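Local coordinates for protein Apc35852 (Geobacillus stearothermophilus, PDB 1U9C) that is of unknown function but belongs to the DJ-1/PfpI family, whose members include chaperones, proteases and other cysteine-dependent enzymes, at residues Met4-Leu9 and Gly89-Phe94. Residues are numbered along the deposited sequence; the frame is centred on the assembly and turned at random.
Sequences MSKRVL and GFDAIF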
ATOM      1  N   MET A   4      10.059 -20.201  12.742  1.00 42.68           N
ATOM      2  CA  MET A   4       8.989 -19.357  13.341  1.00 42.24           C
ATOM      3  C   MET A   4       8.451 -18.482  12.243  1.00 38.74           C
ATOM      4  O   MET A   4       9.150 -18.208  11.281  1.00 38.30           O
ATOM      5  CB  MET A   4       9.551 -18.495  14.441  1.00 42.88           C
ATOM      6  CG  MET A   4       8.527 -17.925  15.377  1.00 44.11           C
ATOM      7  SD  MET A   4       9.218 -16.410  16.019  1.00 49.33           S
ATOM      8  CE  MET A   4       8.794 -16.512  17.759  1.00 47.94           C
ATOM      9  N   SER A   5       7.215 -18.036  12.418  1.00 35.21           N
ATOM     10  CA  SER A   5       6.415 -17.492  11.354  1.00 32.72           C
ATOM     11  C   SER A   5       6.965 -16.232  10.727  1.00 28.85           C
ATOM     12  O   SER A   5       7.617 -15.445  11.361  1.00 29.29           O
ATOM     13  CB  SER A   5       5.038 -17.137  11.879  1.00 33.00           C
ATOM     14  OG  SER A   5       5.131 -16.075  12.802  1.00 39.15           O
ATOM     15  N   LYS A   6       6.678 -16.089   9.461  1.00 24.45           N
ATOM     16  CA  LYS A   6       6.972 -14.841   8.756  1.00 22.71           C
ATOM     17  C   LYS A   6       6.178 -13.701   9.388  1.00 23.77           C
ATOM     18  O   LYS A   6       5.082 -13.883   9.945  1.00 23.71           O
ATOM     19  CB  LYS A   6       6.578 -15.031   7.299  1.00 23.29           C
ATOM     20  CG  LYS A   6       7.373 -16.092   6.531  1.00 24.98           C
ATOM     21  CD  LYS A   6       8.824 -15.668   6.326  1.00 24.64           C
ATOM     22  CE  LYS A   6       9.652 -16.709   5.540  1.00 26.63           C
ATOM     23  NZ  LYS A   6      11.072 -16.413   5.562  1.00 28.81           N
ATOM     24  N   ARG A   7       6.730 -12.517   9.241  1.00 23.10           N
ATOM     25  CA  ARG A   7       6.204 -11.301   9.841  1.00 24.40           C
ATOM     26  C   ARG A   7       5.966 -10.291   8.747  1.00 22.17           C
ATOM     27  O   ARG A   7       6.807 -10.027   7.899  1.00 21.41           O
ATOM     28  CB  ARG A   7       7.155 -10.710  10.864  1.00 25.13           C
ATOM     29  CG  ARG A   7       7.565 -11.601  12.052  1.00 27.72           C
ATOM     30  CD  ARG A   7       8.348 -10.877  13.122  1.00 30.16           C
ATOM     31  NE  ARG A   7       7.555  -9.838  13.799  1.00 34.28           N
ATOM     32  CZ  ARG A   7       7.965  -8.603  14.149  1.00 33.98           C
ATOM     33  NH1 ARG A   7       9.172  -8.117  13.874  1.00 36.14           N
ATOM     34  NH2 ARG A   7       7.099  -7.812  14.777  1.00 38.13           N
ATOM     35  N   VAL A   8       4.793  -9.695   8.768  1.00 22.14           N
ATOM     36  CA  VAL A   8       4.345  -8.708   7.779  1.00 20.85           C
ATOM     37  C   VAL A   8       4.031  -7.393   8.485  1.00 21.05           C
ATOM     38  O   VAL A   8       3.279  -7.367   9.451  1.00 21.85           O
ATOM     39  CB  VAL A   8       3.122  -9.173   6.952  1.00 22.22           C
ATOM     40  CG1 VAL A   8       2.714  -8.152   5.959  1.00 21.76           C
ATOM     41  CG2 VAL A   8       3.417 -10.491   6.275  1.00 22.03           C
ATOM     42  N   LEU A   9       4.590  -6.310   7.965  1.00 19.45           N
ATOM     43  CA  LEU A   9       4.284  -4.955   8.435  1.00 20.05           C
ATOM     44  C   LEU A   9       3.258  -4.347   7.478  1.00 19.34           C
ATOM     45  O   LEU A   9       3.517  -4.259   6.282  1.00 20.79           O
ATOM     46  CB  LEU A   9       5.549  -4.097   8.425  1.00 19.89           C
ATOM     47  CG  LEU A   9       5.359  -2.625   8.777  1.00 20.42           C
ATOM     48  CD1 LEU A   9       4.893  -2.453  10.207  1.00 20.01           C
ATOM     49  CD2 LEU A   9       6.655  -1.874   8.506  1.00 21.10           C
ATOM     50  N   GLY A  89      13.094  -6.452  11.080  1.00 25.04           N
ATOM     51  CA  GLY A  89      12.317  -7.475  11.778  1.00 25.30           C
ATOM     52  C   GLY A  89      11.120  -8.023  11.019  1.00 25.83           C
ATOM     53  O   GLY A  89      10.403  -8.864  11.548  1.00 28.13           O
ATOM     54  N   PHE A  90      10.889  -7.579   9.785  1.00 23.54           N
ATOM     55  CA  PHE A  90       9.757  -8.006   8.966  1.00 23.36           C
ATOM     56  C   PHE A  90      10.214  -8.566   7.644  1.00 23.75           C
ATOM     57  O   PHE A  90      11.108  -8.019   7.030  1.00 27.10           O
ATOM     58  CB  PHE A  90       8.835  -6.832   8.709  1.00 24.05           C
ATOM     59  CG  PHE A  90       8.205  -6.318   9.943  1.00 21.74           C
ATOM     60  CD1 PHE A  90       7.113  -6.939  10.494  1.00 22.91           C
ATOM     61  CD2 PHE A  90       8.745  -5.202  10.592  1.00 23.65           C
ATOM     62  CE1 PHE A  90       6.587  -6.516  11.687  1.00 25.06           C
ATOM     63  CE2 PHE A  90       8.201  -4.745  11.777  1.00 26.96           C
ATOM     64  CZ  PHE A  90       7.114  -5.402  12.317  1.00 26.46           C
ATOM     65  N   ASP A  91       9.533  -9.587   7.156  1.00 20.69           N
ATOM     66  CA  ASP A  91       9.803 -10.230   5.880  1.00 20.66           C
ATOM     67  C   ASP A  91       9.173  -9.513   4.717  1.00 18.15           C
ATOM     68  O   ASP A  91       9.614  -9.620   3.597  1.00 20.69           O
ATOM     69  CB  ASP A  91       9.324 -11.652   5.960  1.00 20.99           C
ATOM     70  CG  ASP A  91       9.946 -12.359   7.093  1.00 22.44           C
ATOM     71  OD1 ASP A  91      11.114 -12.827   6.935  1.00 24.81           O
ATOM     72  OD2 ASP A  91       9.398 -12.553   8.200  1.00 22.99           O
ATOM     73  N   ALA A  92       8.100  -8.756   4.977  1.00 19.37           N
ATOM     74  CA  ALA A  92       7.348  -8.044   3.940  1.00 19.17           C
ATOM     75  C   ALA A  92       6.728  -6.767   4.518  1.00 20.03           C
ATOM     76  O   ALA A  92       6.343  -6.773   5.718  1.00 19.51           O
ATOM     77  CB  ALA A  92       6.245  -8.888   3.289  1.00 20.40           C
ATOM     78  N   ILE A  93       6.548  -5.765   3.673  1.00 19.45           N
ATOM     79  CA  ILE A  93       5.723  -4.574   4.030  1.00 19.61           C
ATOM     80  C   ILE A  93       4.647  -4.529   2.972  1.00 19.01           C
ATOM     81  O   ILE A  93       4.855  -4.784   1.775  1.00 20.66           O
ATOM     82  CB  ILE A  93       6.607  -3.293   4.064  1.00 19.35           C
ATOM     83  CG1 ILE A  93       5.755  -2.111   4.531  1.00 20.49           C
ATOM     84  CG2 ILE A  93       7.261  -2.976   2.746  1.00 20.07           C
ATOM     85  CD1 ILE A  93       6.634  -0.849   4.751  1.00 21.10           C
ATOM     86  N   PHE A  94       3.434  -4.150   3.444  1.00 20.10           N
ATOM     87  CA  PHE A  94       2.251  -4.038   2.606  1.00 18.45           C
ATOM     88  C   PHE A  94       1.583  -2.681   2.810  1.00 20.25           C
ATOM     89  O   PHE A  94       1.249  -2.356   3.936  1.00 19.85           O
ATOM     90  CB  PHE A  94       1.290  -5.181   2.975  1.00 20.50           C
ATOM     91  CG  PHE A  94       0.205  -5.410   1.958  1.00 20.32           C
ATOM     92  CD1 PHE A  94       0.307  -6.419   1.017  1.00 21.05           C
ATOM     93  CD2 PHE A  94      -0.911  -4.565   1.874  1.00 20.62           C
ATOM     94  CE1 PHE A  94      -0.672  -6.597   0.065  1.00 20.88           C
ATOM     95  CE2 PHE A  94      -1.870  -4.763   0.906  1.00 21.06           C
ATOM     96  CZ  PHE A  94      -1.720  -5.792   0.012  1.00 21.44           C
TER
HETATM   97  O   HOH W   1      11.674 -13.883   4.476  1.00 27.08           O
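The carbonyl O of R7 takes two backbone donors from 89-94, D91 N at 2.9 Å and, more weakly, A92 N at 3.4 Å. D91 returns a bond from its side chain: OD2 turns its anti lone pair to R7 N, 2.9 Å away, so D91 bonds both R7 N and R7 O, through its side chain and its backbone. The other carboxylate oxygen, OD1, faces K6, whose aliphatic CD crosses the carboxylate; NZ makes only a long salt bridge to OD1 and shares a bridging water with it, while also bonding the carbonyl of R223.

The R7 side chain bends at chi3 (65°) and brings NH1 to G89 O at 2.7 Å, a bond that arrives from above the carbonyl plane. The guanidinium also lies off-centre over one face of the F90 ring, the planes 31° apart and CZ 4.1 Å from the centroid, while NE pairs with D44. L9 CB lies 3.9 Å from the centroid of the F90 ring, over the opposite face, in a CH-pi contact, leaving F90 sandwiched between alternate residues of 4-9.

Beyond this start the pairing is regular: L9 N binds A92 O, nearly straight at 173°, and L9 O receives F94 N at 2.8 Å. L9 CD2 and I93 CD1 lie side by side on one face, where helix 109-120 packs on I93; V8, A92 and F94 occupy the other, where helix 209-221 covers A92 and F94. Strands 7-12 and 92-95 are thus parallel neighbours at the centre of the alpha/beta sandwich characteristic of the DJ-1/PfpI family.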